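Local coordinates for oxidoreductase (Listeria innocua, PDB 3E18) that binds NAD in a Rossmann-fold domain and is probably a dehydrogenase of the GFO/IDH/MocA family, at the interface of chains A and B. Sequence-based numbering; all coordinates share one arbitrary frame. Chains: chain A/B, oxidoreductase.

Both contacts join the two copies through the C-terminal GFO/IDH/MocA region, and their C-alpha centres lie about 13 Å apart. They share no residue, but their segments are close in sequence: contact 2 uses strand 211-218 of both chains, with 193-201 of chain B and 223-229 of chain A, and contact 1 takes chain B residues just past the ends of strands 193-201 and 223-229. Contact 1 is mostly polar, with hydrogen bonds and a bridging water; contact 2 has no bonds across and rests on packing of aromatic, aliphatic and amide groups. Together they suggest a sheet-to-sheet dimer, a mode of association common in this family, though the deposited pair alone does not prove it in solution.

Contact 1: the interface of chains A and B. Residues chain A 147, 240, 242, 247; chain B 203, 231-232.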
loop_
_atom_site.group_PDB
_atom_site.type_symbol
_atom_site.label_atom_id
_atom_site.label_comp_id
_atom_site.label_asym_id
_atom_site.label_seq_id
_atom_site.Cartn_x
_atom_site.Cartn_y
_atom_site.Cartn_z
ATOM N N PHE A 147 -3.658 -13.243 -6.409
ATOM C CA PHE A 147 -2.702 -13.462 -5.308
ATOM C C PHE A 147 -2.513 -12.240 -4.415
ATOM O O PHE A 147 -1.864 -12.318 -3.381
ATOM C CB PHE A 147 -1.345 -14.006 -5.821
ATOM C CG PHE A 147 -0.582 -13.055 -6.743
ATOM C CD1 PHE A 147 0.175 -12.003 -6.233
ATOM C CD2 PHE A 147 -0.598 -13.246 -8.123
ATOM C CE1 PHE A 147 0.873 -11.136 -7.079
ATOM C CE2 PHE A 147 0.106 -12.400 -8.971
ATOM C CZ PHE A 147 0.833 -11.335 -8.453
ATOM N N TYR A 240 -8.312 -2.980 -5.892
ATOM C CA TYR A 240 -7.208 -3.072 -6.826
ATOM C C TYR A 240 -6.659 -4.464 -6.600
ATOM O O TYR A 240 -6.196 -4.782 -5.509
ATOM C CB TYR A 240 -6.144 -2.001 -6.560
ATOM C CG TYR A 240 -4.912 -2.085 -7.469
ATOM C CD1 TYR A 240 -4.932 -1.567 -8.774
ATOM C CD2 TYR A 240 -3.735 -2.683 -7.017
ATOM C CE1 TYR A 240 -3.800 -1.644 -9.602
ATOM C CE2 TYR A 240 -2.600 -2.762 -7.834
ATOM C CZ TYR A 240 -2.641 -2.251 -9.124
ATOM O OH TYR A 240 -1.513 -2.331 -9.914
ATOM N N LYS A 242 -4.602 -8.160 -8.098
ATOM C CA LYS A 242 -3.552 -8.612 -8.984
ATOM C C LYS A 242 -3.575 -10.116 -9.050
ATOM O O LYS A 242 -3.736 -10.773 -8.026
ATOM C CB LYS A 242 -2.175 -8.180 -8.455
ATOM C CG LYS A 242 -1.915 -6.672 -8.485
ATOM C CD LYS A 242 -0.503 -6.346 -7.966
ATOM C CE LYS A 242 0.558 -6.646 -9.021
ATOM N NZ LYS A 242 1.901 -6.723 -8.373
ATOM N N THR A 247 -4.728 -7.704 -13.989
ATOM C CA THR A 247 -4.911 -6.791 -12.887
ATOM C C THR A 247 -6.320 -6.219 -13.080
ATOM O O THR A 247 -6.744 -6.020 -14.220
ATOM C CB THR A 247 -3.833 -5.652 -12.931
ATOM O OG1 THR A 247 -2.516 -6.229 -12.936
ATOM C CG2 THR A 247 -3.951 -4.720 -11.748
ATOM N N ALA B 203 6.327 -12.882 -7.855
ATOM C CA ALA B 203 5.269 -13.258 -8.794
ATOM C C ALA B 203 5.791 -13.835 -10.116
ATOM O O ALA B 203 5.165 -14.720 -10.703
ATOM C CB ALA B 203 4.366 -12.060 -9.063
ATOM N N THR B 231 4.448 -6.228 -12.490
ATOM C CA THR B 231 3.398 -7.141 -12.921
ATOM C C THR B 231 2.048 -6.458 -12.762
ATOM O O THR B 231 1.056 -7.102 -12.422
ATOM C CB THR B 231 3.423 -8.420 -12.073
ATOM O OG1 THR B 231 3.354 -8.061 -10.686
ATOM C CG2 THR B 231 4.725 -9.174 -12.297
ATOM N N ASN B 232 2.021 -5.155 -13.041
ATOM C CA ASN B 232 0.882 -4.292 -12.782
ATOM C C ASN B 232 0.277 -3.735 -14.081
ATOM O O ASN B 232 0.734 -2.718 -14.595
ATOM C CB ASN B 232 1.311 -3.112 -11.884
ATOM C CG ASN B 232 1.847 -3.558 -10.541
ATOM O OD1 ASN B 232 2.843 -4.296 -10.453
ATOM N ND2 ASN B 232 1.186 -3.120 -9.471
HETATM O O HOH W 1 -1.338 -8.286 -11.785
#
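At the phenol edge of A:Tyr240, in the plane of its ring, sits the amide nitrogen ND2 of B:Asn232, the ring and amide planes being 25° apart. The other flat group, the A:Phe147 ring, has the backbone oxygen of A:Lys242 over one face, offset toward the rim; on the opposite side of the ring plane the methyl CB of B:Ala203 lies 3.7 Å from CZ. These side chains come from the GFO/IDH/MocA C-terminal region, where strands 146-154, 239-243 and 246-250 of chain A meet loop residues of chain B. ND2 of B:Asn232 donates to the phenol OH of A:Tyr240 at 2.8 Å, a moderately straight bond (149° at the hydrogen) whose acceptor is tilted from the amide plane. A:Lys242 crosses the B:Asn232 side chain obliquely. Its chain bends at chi3 (77°), which carries CE over a face of the B:Asn232 amide, 3.7 Å from CG, and turns the terminal amine NZ toward B:Thr231. There NZ donates to the hydroxyl OG1 of B:Thr231 at 3.0 Å. The bond from ND2 to the tyrosine should help fix which way round the amide lies; a weak bond from NZ to OD1, made from over the amide face, is at most compatible with that. A water also bridges the subunits: it is 2.6 Å from OG1 of A:Thr247 and 2.7 Å from the backbone O of B:Thr231.

Contact 2: the interface of chains A and B. Residues chain A 215, 217, 223; chain B 199, 213, 215.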
loop_
_atom_site.group_PDB
_atom_site.type_symbol
_atom_site.label_atom_id
_atom_site.label_comp_id
_atom_site.label_asym_id
_atom_site.label_seq_id
_atom_site.Cartn_x
_atom_site.Cartn_y
_atom_site.Cartn_z
ATOM N N PHE A 215 -1.543 -5.039 6.499
ATOM C CA PHE A 215 -1.050 -5.874 5.429
ATOM C C PHE A 215 -1.100 -7.282 5.976
ATOM O O PHE A 215 -0.479 -7.584 7.004
ATOM C CB PHE A 215 0.388 -5.492 5.023
ATOM C CG PHE A 215 0.836 -6.078 3.686
ATOM C CD1 PHE A 215 0.667 -5.362 2.510
ATOM C CD2 PHE A 215 1.438 -7.342 3.615
ATOM C CE1 PHE A 215 1.076 -5.886 1.271
ATOM C CE2 PHE A 215 1.846 -7.869 2.394
ATOM C CZ PHE A 215 1.668 -7.132 1.213
ATOM N N THR A 217 -0.912 -11.505 5.364
ATOM C CA THR A 217 -0.421 -12.597 4.543
ATOM C C THR A 217 -1.112 -13.894 4.990
ATOM O O THR A 217 -1.272 -14.128 6.194
ATOM C CB THR A 217 1.116 -12.753 4.665
ATOM O OG1 THR A 217 1.743 -11.479 4.488
ATOM C CG2 THR A 217 1.647 -13.698 3.612
ATOM N N THR A 223 -1.665 -12.199 -0.403
ATOM C CA THR A 223 -1.426 -11.041 0.419
ATOM C C THR A 223 -2.582 -10.053 0.215
ATOM O O THR A 223 -3.298 -10.101 -0.787
ATOM C CB THR A 223 -0.027 -10.372 0.167
ATOM O OG1 THR A 223 0.067 -9.933 -1.192
ATOM C CG2 THR A 223 1.136 -11.340 0.476
ATOM N N ASN B 199 7.371 -6.394 2.245
ATOM C CA ASN B 199 7.092 -7.634 1.537
ATOM C C ASN B 199 7.657 -7.587 0.126
ATOM O O ASN B 199 7.449 -6.626 -0.574
ATOM C CB ASN B 199 5.596 -7.914 1.515
ATOM C CG ASN B 199 5.181 -8.872 2.612
ATOM O OD1 ASN B 199 4.959 -10.064 2.357
ATOM N ND2 ASN B 199 5.099 -8.368 3.849
ATOM N N VAL B 213 6.761 -3.898 -1.477
ATOM C CA VAL B 213 6.100 -2.796 -0.778
ATOM C C VAL B 213 6.836 -2.639 0.560
ATOM O O VAL B 213 7.348 -3.624 1.136
ATOM C CB VAL B 213 4.558 -3.022 -0.618
ATOM C CG1 VAL B 213 4.245 -4.183 0.236
ATOM C CG2 VAL B 213 3.837 -1.772 -0.031
ATOM N N PHE B 215 6.516 -0.306 4.362
ATOM C CA PHE B 215 5.855 0.659 5.225
ATOM C C PHE B 215 6.923 1.206 6.174
ATOM O O PHE B 215 7.559 0.434 6.924
ATOM C CB PHE B 215 4.716 -0.011 6.013
ATOM C CG PHE B 215 3.728 -0.777 5.151
ATOM C CD1 PHE B 215 2.560 -0.181 4.714
ATOM C CD2 PHE B 215 3.966 -2.117 4.802
ATOM C CE1 PHE B 215 1.635 -0.889 3.928
ATOM C CE2 PHE B 215 3.057 -2.816 4.018
ATOM C CZ PHE B 215 1.886 -2.195 3.580
#
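With CG anti to its backbone N (chi1 -165°), A:Phe215 reaches out from strand 211-218 toward chain B, while B:Phe215, the same residue in the other copy, holds CG beside its backbone N (chi1 -52°) and brings the tip of its ring to meet it. Both lie on strands of the GFO/IDH/MocA C-terminal region, and the unequal torsions fit an interface that is not an exact two-fold. The two phenylalanine side chains cross at about a right angle: CZ of B:Phe215 comes within 3.6 Å of CD1 of A:Phe215, which lies in plane at the edge of the B ring. B:Asn199, on strand 193-201, lies over the CD2-CE2 rim of the A ring, on the same face but away from B:Phe215. Its amide carbon CG is 3.5 Å from CE2, and its ND2 comes 3.6 Å from the same CE2; the amide is inclined 38° to the ring, neither flat on it nor upright. Between these two neighbours, the CG1 branch of B:Val213 sits 3.7 Å from CE1 of A:Phe215. All three chain B side chains approach from the same side of the A ring plane, and A:Phe215 hides 70 Å² in the patch. No polar atom bonds across: even the A:Thr217 hydroxyl OG1 stays 4.1 Å from OD1 of B:Asn199. The amide therefore contributes here as a flat packing group.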